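Long-range contacts in ABC transporter, substrate binding protein (Aeropyrum pernix, PDB 3EAF), which probably captures a solute outside the membrane and hands it to an ABC transporter, as substrate-binding proteins of this family do, and holds a bound magnesium ion: residues Ala105-Lys110 against Pro122-Gln127; Thr230-Phe235 against Gly253-Ile258; Val297-Lys302 against Asn327-Gly332; Ala348-Phe353 against Lys368-Ser373. All coordinates share one frame; numbering follows the deposited sequence.

How the contacts relate
The four contacts follow one another along the chain without overlap. Contacts 1, 2 and 4 form a cluster, their centres about 12 to 13 Å apart and their atoms touching. Contacts 2 and 4 share the seven-stranded sheet, where strand 251-255 lies beside strand 352-357. Contact 1 links the loop after strand 101-104 of the six-stranded sheet to the start of helix 124-139, which packs on the seven-stranded sheet. Contact 3 stands apart, its centre about 18 to 20 Å from the others, on helix 288-304 near the magnesium site. The cluster thus joins the seven-stranded sheet to a loop leading from the six-stranded one, consistent with the two-lobed architecture of periplasmic binding proteins.

Contact 1 (Ala105-Lys110 against Pro122-Gln127); sequences ASYSAK and PDYSTQ
The N-terminus of helix 124-139, capped by D123, meets the 105-110 loop chiefly through Y107 and Y124. The backbone bond Y124 N to Y107 O, 2.7 Å long, ties the first turn of the helix to the loop. Y107 CB stands over the face of the Y124 ring, 4.0 Å from the centroid, a CH-pi contact. The edge of the Y107 ring turns toward that ring's face in an offset edge-to-face pair, with the planes at 62°. D123 has CG between its backbone N and carbonyl carbon (chi1 64°), the position from which the carboxylate caps the helix. There OD1 accepts from T126 N at 3.0 Å, and more weakly from S125 N, while OD2 accepts from T126 OG1 at 2.6 Å. The apolar A109 CB rests 3.4 Å from D123 OD1, and one water joins A109 N to S125 OG. S106 OG and S108 OG each close an ST turn in the loop and also bond outward, to T85 and E89 of helix 85-98. Y107 OH bonds to Q292, and A109 and D123 touch T381 and A378, so helices 85-98, 288-304 and 377-382 all meet the contact.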
loop_
_atom_site.group_PDB
_atom_site.type_symbol
_atom_site.label_atom_id
_atom_site.label_comp_id
_atom_site.label_asym_id
_atom_site.label_seq_id
_atom_site.Cartn_x
_atom_site.Cartn_y
_atom_site.Cartn_z
ATOM N N ALA A 105 3.975 -4.624 0.032
ATOM C CA ALA A 105 2.684 -3.994 -0.146
ATOM C C ALA A 105 2.120 -3.498 1.187
ATOM O O ALA A 105 1.392 -2.509 1.218
ATOM C CB ALA A 105 1.731 -4.951 -0.789
ATOM N N SER A 106 2.447 -4.181 2.280
ATOM C CA SER A 106 2.105 -3.673 3.610
ATOM C C SER A 106 2.844 -2.370 3.862
ATOM O O SER A 106 4.062 -2.302 3.693
ATOM C CB SER A 106 2.487 -4.663 4.705
ATOM O OG SER A 106 2.340 -4.043 5.977
ATOM N N TYR A 107 2.099 -1.336 4.251
ATOM C CA TYR A 107 2.707 -0.069 4.643
ATOM C C TYR A 107 2.606 0.159 6.162
ATOM O O TYR A 107 2.459 1.293 6.616
ATOM C CB TYR A 107 2.105 1.101 3.853
ATOM C CG TYR A 107 1.984 0.864 2.355
ATOM C CD1 TYR A 107 3.082 0.445 1.593
ATOM C CD2 TYR A 107 0.773 1.075 1.702
ATOM C CE1 TYR A 107 2.965 0.233 0.211
ATOM C CE2 TYR A 107 0.641 0.873 0.336
ATOM C CZ TYR A 107 1.732 0.454 -0.402
ATOM O OH TYR A 107 1.579 0.251 -1.750
ATOM N N SER A 108 2.704 -0.917 6.943
ATOM C CA SER A 108 2.640 -0.826 8.412
ATOM C C SER A 108 3.728 0.046 9.033
ATOM O O SER A 108 4.915 -0.117 8.726
ATOM C CB SER A 108 2.720 -2.221 9.052
ATOM O OG SER A 108 2.875 -2.115 10.464
ATOM N N ALA A 109 3.319 0.926 9.949
ATOM C CA ALA A 109 4.251 1.790 10.671
ATOM C C ALA A 109 5.234 1.003 11.536
ATOM O O ALA A 109 6.350 1.465 11.795
ATOM C CB ALA A 109 3.489 2.817 11.515
ATOM N N LYS A 110 4.820 -0.187 11.969
ATOM C CA LYS A 110 5.671 -1.074 12.763
ATOM C C LYS A 110 6.951 -1.527 12.030
ATOM O O LYS A 110 7.934 -1.900 12.673
ATOM C CB LYS A 110 4.861 -2.276 13.281
ATOM C CG LYS A 110 3.707 -1.861 14.200
ATOM C CD LYS A 110 3.024 -3.040 14.869
ATOM C CE LYS A 110 2.040 -2.555 15.941
ATOM N NZ LYS A 110 1.246 -3.689 16.516
ATOM N N PRO A 122 4.030 6.529 2.538
ATOM C CA PRO A 122 3.967 6.738 3.988
ATOM C C PRO A 122 3.379 5.497 4.653
ATOM O O PRO A 122 2.682 4.728 4.005
ATOM C CB PRO A 122 3.000 7.921 4.142
ATOM C CG PRO A 122 2.903 8.553 2.776
ATOM C CD PRO A 122 3.119 7.426 1.807
ATOM N N ASP A 123 3.648 5.312 5.938
ATOM C CA ASP A 123 3.034 4.215 6.670
ATOM C C ASP A 123 1.519 4.415 6.711
ATOM O O ASP A 123 1.036 5.528 6.505
ATOM C CB ASP A 123 3.578 4.179 8.087
ATOM C CG ASP A 123 3.214 5.419 8.856
ATOM O OD1 ASP A 123 2.237 5.370 9.628
ATOM O OD2 ASP A 123 3.875 6.449 8.645
ATOM N N TYR A 124 0.785 3.340 7.001
ATOM C CA TYR A 124 -0.682 3.353 7.080
ATOM C C TYR A 124 -1.284 4.420 7.996
ATOM O O TYR A 124 -2.367 4.939 7.727
ATOM C CB TYR A 124 -1.187 1.995 7.565
ATOM C CG TYR A 124 -1.239 0.894 6.529
ATOM C CD1 TYR A 124 -0.869 -0.403 6.867
ATOM C CD2 TYR A 124 -1.681 1.141 5.222
ATOM C CE1 TYR A 124 -0.928 -1.440 5.937
ATOM C CE2 TYR A 124 -1.742 0.105 4.276
ATOM C CZ TYR A 124 -1.361 -1.180 4.647
ATOM O OH TYR A 124 -1.410 -2.212 3.737
ATOM N N SER A 125 -0.599 4.717 9.094
ATOM C CA SER A 125 -1.113 5.659 10.090
ATOM C C SER A 125 -1.025 7.106 9.588
ATOM O O SER A 125 -2.014 7.843 9.637
ATOM C CB SER A 125 -0.381 5.474 11.424
ATOM O OG SER A 125 -0.401 4.112 11.830
ATOM N N THR A 126 0.152 7.492 9.091
ATOM C CA THR A 126 0.368 8.788 8.438
ATOM C C THR A 126 -0.570 8.989 7.255
ATOM O O THR A 126 -1.109 10.083 7.071
ATOM C CB THR A 126 1.821 8.925 7.943
ATOM O OG1 THR A 126 2.718 8.697 9.037
ATOM C CG2 THR A 126 2.071 10.309 7.347
ATOM N N GLN A 127 -0.758 7.936 6.455
ATOM C CA GLN A 127 -1.743 7.947 5.369
ATOM C C GLN A 127 -3.152 8.227 5.904
ATOM O O GLN A 127 -3.848 9.118 5.402
ATOM C CB GLN A 127 -1.723 6.616 4.594
ATOM C CG GLN A 127 -0.504 6.437 3.680
ATOM C CD GLN A 127 -0.612 5.232 2.754
ATOM O OE1 GLN A 127 0.318 4.416 2.652
ATOM N NE2 GLN A 127 -1.733 5.125 2.060
HETATM O O HOH W 1 0.525 1.548 10.459
#

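Contact 2 (Thr230-Phe235 against Gly253-Ile258); sequences TNVWGF and GISPFI
F235 lies on G253, and this is the tight end of the contact. CG of F235 is anti to the backbone N (chi1 -169°), and its ring presents a face to the glycine, whose CA makes a CH-pi contact 3.9 Å from the centroid. Nothing larger would fit in this pose: a beta carbon on G253 would fall 2.2 Å from F235 CD2. Beside it, I254 N donates to T230 O at 3.2 Å, and the aliphatic CB, CG1 and CD1 of I254 gather round the same oxygen.

The I254 N bond belongs to the parallel pairing of strands 227-230 and 251-255, with T230 opposite G253, at the point where the first strand gives way to a loop. N231 begins that loop with an Asx turn, its OD1 accepting from W233 N and also bonded to Y154 OH. N231 O takes two donors, T230 OG1 on one side of its carbonyl plane and G234 N on the other.

Beyond the pairing the backbones are held less directly. V232 CA makes a CH...O contact of 3.1 Å with I254 O, and a single water donates to both I254 O and F235 O, at 2.7 Å to the former. Farther on, V232 meets P256 at about a right angle through methyl CG2, 3.8 Å from P256 CD, while Q292 and Q127 from two helices touch V232.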
loop_
_atom_site.group_PDB
_atom_site.type_symbol
_atom_site.label_atom_id
_atom_site.label_comp_id
_atom_site.label_asym_id
_atom_site.label_seq_id
_atom_site.Cartn_x
_atom_site.Cartn_y
_atom_site.Cartn_z
ATOM N N THR A 230 -11.578 5.542 2.834
ATOM C CA THR A 230 -10.906 4.242 2.915
ATOM C C THR A 230 -9.404 4.378 2.829
ATOM O O THR A 230 -8.875 5.302 2.199
ATOM C CB THR A 230 -11.350 3.236 1.811
ATOM O OG1 THR A 230 -10.673 3.527 0.580
ATOM C CG2 THR A 230 -12.862 3.248 1.602
ATOM N N ASN A 231 -8.721 3.427 3.450
ATOM C CA ASN A 231 -7.308 3.229 3.220
ATOM C C ASN A 231 -7.047 2.917 1.749
ATOM O O ASN A 231 -7.982 2.623 1.000
ATOM C CB ASN A 231 -6.780 2.118 4.116
ATOM C CG ASN A 231 -7.226 0.747 3.674
ATOM O OD1 ASN A 231 -6.434 0.001 3.125
ATOM N ND2 ASN A 231 -8.497 0.401 3.927
ATOM N N VAL A 232 -5.776 2.982 1.356
ATOM C CA VAL A 232 -5.347 2.795 -0.041
ATOM C C VAL A 232 -5.859 1.503 -0.718
ATOM O O VAL A 232 -6.205 1.520 -1.903
ATOM C CB VAL A 232 -3.792 2.959 -0.201
ATOM C CG1 VAL A 232 -3.021 1.968 0.690
ATOM C CG2 VAL A 232 -3.367 2.836 -1.674
ATOM N N TRP A 233 -5.913 0.402 0.036
ATOM C CA TRP A 233 -6.347 -0.891 -0.511
ATOM C C TRP A 233 -7.871 -1.048 -0.575
ATOM O O TRP A 233 -8.365 -2.086 -1.013
ATOM C CB TRP A 233 -5.715 -2.062 0.262
ATOM C CG TRP A 233 -4.206 -2.056 0.275
ATOM C CD1 TRP A 233 -3.400 -1.737 1.329
ATOM C CD2 TRP A 233 -3.325 -2.371 -0.816
ATOM N NE1 TRP A 233 -2.077 -1.840 0.971
ATOM C CE2 TRP A 233 -2.002 -2.230 -0.341
ATOM C CE3 TRP A 233 -3.525 -2.779 -2.143
ATOM C CZ2 TRP A 233 -0.884 -2.464 -1.149
ATOM C CZ3 TRP A 233 -2.411 -3.018 -2.944
ATOM C CH2 TRP A 233 -1.109 -2.860 -2.442
ATOM N N GLY A 234 -8.609 -0.017 -0.158
ATOM C CA GLY A 234 -10.075 -0.102 -0.044
ATOM C C GLY A 234 -10.851 0.617 -1.131
ATOM O O GLY A 234 -12.087 0.593 -1.144
ATOM N N PHE A 235 -10.115 1.240 -2.054
ATOM C CA PHE A 235 -10.681 2.150 -3.044
ATOM C C PHE A 235 -9.783 2.173 -4.274
ATOM O O PHE A 235 -8.560 2.300 -4.146
ATOM C CB PHE A 235 -10.763 3.555 -2.450
ATOM C CG PHE A 235 -11.579 4.540 -3.266
ATOM C CD1 PHE A 235 -12.925 4.740 -2.984
ATOM C CD2 PHE A 235 -10.982 5.301 -4.281
ATOM C CE1 PHE A 235 -13.679 5.665 -3.713
ATOM C CE2 PHE A 235 -11.728 6.223 -5.018
ATOM C CZ PHE A 235 -13.081 6.403 -4.727
ATOM N N GLY A 253 -10.995 7.920 -1.388
ATOM C CA GLY A 253 -9.925 6.948 -1.250
ATOM C C GLY A 253 -8.591 7.636 -1.095
ATOM O O GLY A 253 -8.345 8.684 -1.700
ATOM N N ILE A 254 -7.730 7.053 -0.272
ATOM C CA ILE A 254 -6.364 7.532 -0.132
ATOM C C ILE A 254 -5.493 6.772 -1.126
ATOM O O ILE A 254 -5.724 5.587 -1.377
ATOM C CB ILE A 254 -5.836 7.304 1.310
ATOM C CG1 ILE A 254 -6.710 8.037 2.335
ATOM C CG2 ILE A 254 -4.366 7.720 1.444
ATOM C CD1 ILE A 254 -6.444 7.622 3.785
ATOM N N SER A 255 -4.503 7.454 -1.700
ATOM C CA SER A 255 -3.464 6.779 -2.466
ATOM C C SER A 255 -2.192 7.608 -2.470
ATOM O O SER A 255 -2.229 8.786 -2.831
ATOM C CB SER A 255 -3.916 6.511 -3.904
ATOM O OG SER A 255 -2.874 5.899 -4.643
ATOM N N PRO A 256 -1.064 7.006 -2.058
ATOM C CA PRO A 256 0.249 7.652 -2.205
ATOM C C PRO A 256 0.727 7.746 -3.666
ATOM O O PRO A 256 1.698 8.466 -3.958
ATOM C CB PRO A 256 1.187 6.737 -1.402
ATOM C CG PRO A 256 0.279 5.868 -0.559
ATOM C CD PRO A 256 -0.952 5.697 -1.390
ATOM N N PHE A 257 0.033 7.047 -4.566
ATOM C CA PHE A 257 0.453 6.892 -5.960
ATOM C C PHE A 257 -0.632 7.428 -6.878
ATOM O O PHE A 257 -1.824 7.184 -6.647
ATOM C CB PHE A 257 0.691 5.408 -6.293
ATOM C CG PHE A 257 1.349 4.633 -5.179
ATOM C CD1 PHE A 257 2.731 4.646 -5.028
ATOM C CD2 PHE A 257 0.582 3.904 -4.274
ATOM C CE1 PHE A 257 3.343 3.951 -4.003
ATOM C CE2 PHE A 257 1.186 3.197 -3.244
ATOM C CZ PHE A 257 2.570 3.227 -3.103
ATOM N N ILE A 258 -0.217 8.146 -7.921
ATOM C CA ILE A 258 -1.140 8.647 -8.937
ATOM C C ILE A 258 -1.780 7.480 -9.703
ATOM O O ILE A 258 -1.109 6.485 -10.002
ATOM C CB ILE A 258 -0.425 9.659 -9.896
ATOM C CG1 ILE A 258 -1.436 10.568 -10.610
ATOM C CG2 ILE A 258 0.492 8.945 -10.904
ATOM C CD1 ILE A 258 -2.245 11.483 -9.679
HETATM O O HOH W 2 -7.195 4.749 -3.493
#

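Contact 3 (Val297-Lys302 against Asn327-Gly332); sequences VWLLIK and NTFDLG
K302 and L331 run past each other in opposite directions, with K302 CG 4.0 Å from L331 CD1, and the lysine then reaches the backbone beyond. Its chain bends at chi2 (-99°), which turns CD out of the extended line. NZ donates to D330 O at 2.9 Å, with a C=O...N angle of 169°, so the ammonium meets the carbonyl almost head on. Two waters also accept from NZ, one bridging to D330 N and the other to G332 N, so the ammonium is tied to three backbone atoms of the loop.

W298 and L331 likewise pass in opposite senses, and the indole offers a face to the L331 backbone, with W298 CZ3 3.8 Å from L331 C. L299 crosses F329 at about a right angle, its CD1 methyl 4.0 Å from F329 CD2. K302 CB is 3.5 Å from F329 CD1, adding a second aliphatic group against the same ring. An alanine at K302 would probably leave D330 O and the two waters without their ammonium mate and open a gap beside L331 CD1.

The arrangement is helix-to-loop packing, of the loop after helix 317-326 against helix 288-304. It borders the magnesium site: the F329 side chain is about 7 Å from the ion at nearest atoms, and L299 touches Y341, which binds the ion with E325 and D340.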
loop_
_atom_site.group_PDB
_atom_site.type_symbol
_atom_site.label_atom_id
_atom_site.label_comp_id
_atom_site.label_asym_id
_atom_site.label_seq_id
_atom_site.Cartn_x
_atom_site.Cartn_y
_atom_site.Cartn_z
ATOM N N VAL A 297 8.919 -3.083 -7.279
ATOM C CA VAL A 297 10.032 -3.625 -8.058
ATOM C C VAL A 297 10.979 -2.495 -8.489
ATOM O O VAL A 297 12.205 -2.635 -8.390
ATOM C CB VAL A 297 9.519 -4.423 -9.277
ATOM C CG1 VAL A 297 10.665 -4.845 -10.179
ATOM C CG2 VAL A 297 8.705 -5.642 -8.805
ATOM N N TRP A 298 10.404 -1.375 -8.933
ATOM C CA TRP A 298 11.194 -0.241 -9.419
ATOM C C TRP A 298 12.104 0.317 -8.330
ATOM O O TRP A 298 13.242 0.699 -8.611
ATOM C CB TRP A 298 10.291 0.877 -9.944
ATOM C CG TRP A 298 10.943 1.811 -10.944
ATOM C CD1 TRP A 298 12.277 1.898 -11.268
ATOM C CD2 TRP A 298 10.278 2.802 -11.735
ATOM N NE1 TRP A 298 12.471 2.869 -12.226
ATOM C CE2 TRP A 298 11.263 3.444 -12.524
ATOM C CE3 TRP A 298 8.940 3.214 -11.855
ATOM C CZ2 TRP A 298 10.952 4.480 -13.416
ATOM C CZ3 TRP A 298 8.633 4.240 -12.756
ATOM C CH2 TRP A 298 9.636 4.850 -13.526
ATOM N N LEU A 299 11.600 0.382 -7.097
ATOM C CA LEU A 299 12.416 0.829 -5.976
ATOM C C LEU A 299 13.647 -0.065 -5.818
ATOM O O LEU A 299 14.743 0.427 -5.569
ATOM C CB LEU A 299 11.601 0.875 -4.669
ATOM C CG LEU A 299 12.341 1.387 -3.421
ATOM C CD1 LEU A 299 12.645 2.892 -3.531
ATOM C CD2 LEU A 299 11.554 1.083 -2.149
ATOM N N LEU A 300 13.458 -1.377 -5.959
ATOM C CA LEU A 300 14.569 -2.327 -5.946
ATOM C C LEU A 300 15.574 -2.055 -7.079
ATOM O O LEU A 300 16.791 -2.055 -6.853
ATOM C CB LEU A 300 14.043 -3.768 -6.028
ATOM C CG LEU A 300 15.063 -4.895 -6.176
ATOM C CD1 LEU A 300 15.937 -5.006 -4.928
ATOM C CD2 LEU A 300 14.366 -6.213 -6.478
ATOM N N ILE A 301 15.063 -1.831 -8.287
ATOM C CA ILE A 301 15.895 -1.510 -9.455
ATOM C C ILE A 301 16.782 -0.298 -9.182
ATOM O O ILE A 301 17.982 -0.318 -9.472
ATOM C CB ILE A 301 15.029 -1.227 -10.724
ATOM C CG1 ILE A 301 14.166 -2.442 -11.101
ATOM C CG2 ILE A 301 15.892 -0.751 -11.899
ATOM C CD1 ILE A 301 14.897 -3.764 -11.154
ATOM N N LYS A 302 16.189 0.750 -8.612
ATOM C CA LYS A 302 16.930 1.968 -8.280
ATOM C C LYS A 302 18.034 1.689 -7.255
ATOM O O LYS A 302 19.132 2.240 -7.364
ATOM C CB LYS A 302 15.978 3.084 -7.821
ATOM C CG LYS A 302 15.000 3.561 -8.910
ATOM C CD LYS A 302 15.440 4.853 -9.607
ATOM C CE LYS A 302 14.367 5.335 -10.565
ATOM N NZ LYS A 302 14.557 6.727 -11.038
ATOM N N ASN A 327 20.167 7.335 -0.498
ATOM C CA ASN A 327 19.729 8.020 -1.714
ATOM C C ASN A 327 18.268 8.463 -1.656
ATOM O O ASN A 327 17.431 7.788 -1.055
ATOM C CB ASN A 327 19.907 7.111 -2.945
ATOM C CG ASN A 327 21.334 6.642 -3.136
ATOM O OD1 ASN A 327 21.676 5.503 -2.799
ATOM N ND2 ASN A 327 22.178 7.513 -3.674
ATOM N N THR A 328 17.979 9.594 -2.299
ATOM C CA THR A 328 16.614 10.037 -2.550
ATOM C C THR A 328 16.143 9.469 -3.887
ATOM O O THR A 328 16.866 9.548 -4.881
ATOM C CB THR A 328 16.534 11.575 -2.546
ATOM O OG1 THR A 328 16.771 12.044 -1.217
ATOM C CG2 THR A 328 15.165 12.074 -3.018
ATOM N N PHE A 329 14.944 8.887 -3.910
ATOM C CA PHE A 329 14.440 8.220 -5.115
ATOM C C PHE A 329 13.199 8.884 -5.687
ATOM O O PHE A 329 12.314 9.334 -4.948
ATOM C CB PHE A 329 14.128 6.742 -4.832
ATOM C CG PHE A 329 15.313 5.943 -4.367
ATOM C CD1 PHE A 329 16.227 5.430 -5.282
ATOM C CD2 PHE A 329 15.513 5.697 -3.016
ATOM C CE1 PHE A 329 17.323 4.691 -4.855
ATOM C CE2 PHE A 329 16.606 4.967 -2.584
ATOM C CZ PHE A 329 17.507 4.455 -3.498
ATOM N N ASP A 330 13.135 8.932 -7.013
ATOM C CA ASP A 330 11.919 9.339 -7.704
ATOM C C ASP A 330 11.535 8.244 -8.692
ATOM O O ASP A 330 12.343 7.829 -9.530
ATOM C CB ASP A 330 12.092 10.690 -8.414
ATOM C CG ASP A 330 10.860 11.088 -9.237
ATOM O OD1 ASP A 330 9.723 10.913 -8.759
ATOM O OD2 ASP A 330 11.032 11.577 -10.373
ATOM N N LEU A 331 10.301 7.774 -8.576
ATOM C CA LEU A 331 9.808 6.697 -9.418
ATOM C C LEU A 331 8.937 7.280 -10.522
ATOM O O LEU A 331 7.724 7.068 -10.563
ATOM C CB LEU A 331 9.057 5.662 -8.567
ATOM C CG LEU A 331 9.819 4.495 -7.909
ATOM C CD1 LEU A 331 11.330 4.717 -7.702
ATOM C CD2 LEU A 331 9.159 4.105 -6.594
ATOM N N GLY A 332 9.579 8.041 -11.407
ATOM C CA GLY A 332 8.900 8.670 -12.543
ATOM C C GLY A 332 7.743 9.573 -12.154
ATOM O O GLY A 332 6.804 9.752 -12.929
HETATM O O HOH W 3 15.448 8.245 -8.520
HETATM O O HOH W 4 12.609 7.979 -12.544
#

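Contact 4 (Ala348-Phe353 against Lys368-Ser373); sequences AYRKVF and KFEAPS
R350 and E370 form a salt bridge, NH1 to OE2 at 2.7 Å, in which the carboxylate oxygen is met on its anti side. The two side chains cross at about a right angle, and their flat groups are turned 56° from each other. The same NH1 donates to A371 O at 3.0 Å, and NH2 donates to P372 O at 3.2 Å from above the carbonyl plane. The R350 chain bends at chi3 (82°), which turns NE out of the extended line. An alanine at R350 would probably leave E370 without its charge partner and the A371 and P372 carbonyls without these donors, setting the 370-373 segment freer to move.

What brings the two arms together is the beta hairpin of strands 352-357 and 363-369, the latter an outermost strand of the seven-stranded sheet. V352 and F369 form an antiparallel hydrogen-bonded pair, with F369 N to V352 O at 2.8 Å and V352 N to F369 O at 2.9 Å. On the next, non-hydrogen-bonded pair F353 and K368 run alongside each other in the same direction, with K368 CE 3.6 Å from F353 CE1. K368 NZ then bonds to A336 O.

Farther out, helix 124-139 backs the hairpin: V352 touches Q127 and S130, F369 meets F134 edge-to-face, and S130 OG bonds to A371 N.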
loop_
_atom_site.group_PDB
_atom_site.type_symbol
_atom_site.label_atom_id
_atom_site.label_comp_id
_atom_site.label_asym_id
_atom_site.label_seq_id
_atom_site.Cartn_x
_atom_site.Cartn_y
_atom_site.Cartn_z
ATOM N N ALA A 348 9.244 7.021 4.083
ATOM C CA ALA A 348 9.604 7.469 2.730
ATOM C C ALA A 348 9.217 8.921 2.463
ATOM O O ALA A 348 9.996 9.681 1.880
ATOM C CB ALA A 348 8.991 6.539 1.677
ATOM N N TYR A 349 8.003 9.276 2.888
ATOM C CA TYR A 349 7.427 10.619 2.765
ATOM C C TYR A 349 6.103 10.595 3.515
ATOM O O TYR A 349 5.725 9.550 4.050
ATOM C CB TYR A 349 7.251 11.054 1.295
ATOM C CG TYR A 349 6.451 10.109 0.419
ATOM C CD1 TYR A 349 5.086 10.310 0.206
ATOM C CD2 TYR A 349 7.063 9.029 -0.218
ATOM C CE1 TYR A 349 4.346 9.447 -0.609
ATOM C CE2 TYR A 349 6.338 8.163 -1.024
ATOM C CZ TYR A 349 4.979 8.375 -1.214
ATOM O OH TYR A 349 4.259 7.514 -2.007
ATOM N N ARG A 350 5.400 11.725 3.575
ATOM C CA ARG A 350 4.182 11.801 4.395
ATOM C C ARG A 350 2.889 12.055 3.618
ATOM O O ARG A 350 1.818 11.597 4.027
ATOM C CB ARG A 350 4.322 12.859 5.498
ATOM C CG ARG A 350 5.363 12.538 6.555
ATOM C CD ARG A 350 5.411 13.594 7.656
ATOM N NE ARG A 350 4.374 13.419 8.680
ATOM C CZ ARG A 350 3.377 14.279 8.912
ATOM N NH1 ARG A 350 3.250 15.389 8.185
ATOM N NH2 ARG A 350 2.500 14.032 9.882
ATOM N N LYS A 351 2.971 12.792 2.516
ATOM C CA LYS A 351 1.740 13.224 1.850
ATOM C C LYS A 351 1.124 12.152 0.946
ATOM O O LYS A 351 1.790 11.195 0.555
ATOM C CB LYS A 351 1.925 14.556 1.117
ATOM C CG LYS A 351 2.850 14.534 -0.076
ATOM C CD LYS A 351 2.975 15.950 -0.665
ATOM C CE LYS A 351 3.860 16.848 0.195
ATOM N NZ LYS A 351 4.173 18.142 -0.508
ATOM N N VAL A 352 -0.164 12.318 0.658
ATOM C CA VAL A 352 -0.923 11.380 -0.167
ATOM C C VAL A 352 -1.837 12.120 -1.127
ATOM O O VAL A 352 -2.126 13.300 -0.925
ATOM C CB VAL A 352 -1.791 10.417 0.688
ATOM C CG1 VAL A 352 -0.914 9.482 1.500
ATOM C CG2 VAL A 352 -2.779 11.187 1.583
ATOM N N PHE A 353 -2.269 11.428 -2.179
ATOM C CA PHE A 353 -3.357 11.915 -3.020
ATOM C C PHE A 353 -4.680 11.495 -2.396
ATOM O O PHE A 353 -4.764 10.455 -1.752
ATOM C CB PHE A 353 -3.270 11.350 -4.440
ATOM C CG PHE A 353 -2.009 11.720 -5.178
ATOM C CD1 PHE A 353 -1.837 13.006 -5.699
ATOM C CD2 PHE A 353 -1.006 10.774 -5.381
ATOM C CE1 PHE A 353 -0.671 13.344 -6.408
ATOM C CE2 PHE A 353 0.163 11.100 -6.083
ATOM C CZ PHE A 353 0.331 12.393 -6.591
ATOM N N LYS A 368 -3.062 16.763 -3.303
ATOM C CA LYS A 368 -2.149 16.204 -2.299
ATOM C C LYS A 368 -2.453 16.769 -0.919
ATOM O O LYS A 368 -2.619 17.987 -0.754
ATOM C CB LYS A 368 -0.687 16.507 -2.634
ATOM C CG LYS A 368 -0.175 15.908 -3.912
ATOM C CD LYS A 368 1.227 16.404 -4.199
ATOM C CE LYS A 368 1.779 15.744 -5.440
ATOM N NZ LYS A 368 3.154 16.225 -5.745
ATOM N N PHE A 369 -2.513 15.881 0.069
ATOM C CA PHE A 369 -2.828 16.261 1.445
ATOM C C PHE A 369 -1.910 15.583 2.446
ATOM O O PHE A 369 -1.411 14.484 2.202
ATOM C CB PHE A 369 -4.301 15.972 1.749
ATOM C CG PHE A 369 -5.251 16.782 0.910
ATOM C CD1 PHE A 369 -5.620 18.067 1.302
ATOM C CD2 PHE A 369 -5.757 16.273 -0.282
ATOM C CE1 PHE A 369 -6.486 18.828 0.519
ATOM C CE2 PHE A 369 -6.624 17.026 -1.076
ATOM C CZ PHE A 369 -6.990 18.305 -0.673
ATOM N N GLU A 370 -1.678 16.257 3.566
ATOM C CA GLU A 370 -0.750 15.783 4.584
ATOM C C GLU A 370 -1.281 16.114 5.971
ATOM O O GLU A 370 -1.846 17.185 6.186
ATOM C CB GLU A 370 0.622 16.437 4.383
ATOM C CG GLU A 370 1.780 15.726 5.064
ATOM C CD GLU A 370 3.099 16.468 4.918
ATOM O OE1 GLU A 370 3.227 17.299 3.993
ATOM O OE2 GLU A 370 4.019 16.222 5.728
ATOM N N ALA A 371 -1.096 15.188 6.907
ATOM C CA ALA A 371 -1.431 15.422 8.310
ATOM C C ALA A 371 -0.553 16.545 8.880
ATOM O O ALA A 371 0.571 16.744 8.400
ATOM C CB ALA A 371 -1.246 14.143 9.109
ATOM N N PRO A 372 -1.061 17.289 9.893
ATOM C CA PRO A 372 -0.247 18.331 10.533
ATOM C C PRO A 372 1.131 17.817 10.925
ATOM O O PRO A 372 1.271 16.660 11.340
ATOM C CB PRO A 372 -1.047 18.691 11.792
ATOM C CG PRO A 372 -2.462 18.376 11.447
ATOM C CD PRO A 372 -2.418 17.210 10.477
ATOM N N SER A 373 2.131 18.681 10.801
ATOM C CA SER A 373 3.522 18.326 11.086
ATOM C C SER A 373 3.742 17.830 12.521
ATOM O O SER A 373 4.618 16.999 12.766
ATOM C CB SER A 373 4.435 19.521 10.807
ATOM O OG SER A 373 4.302 19.954 9.460
#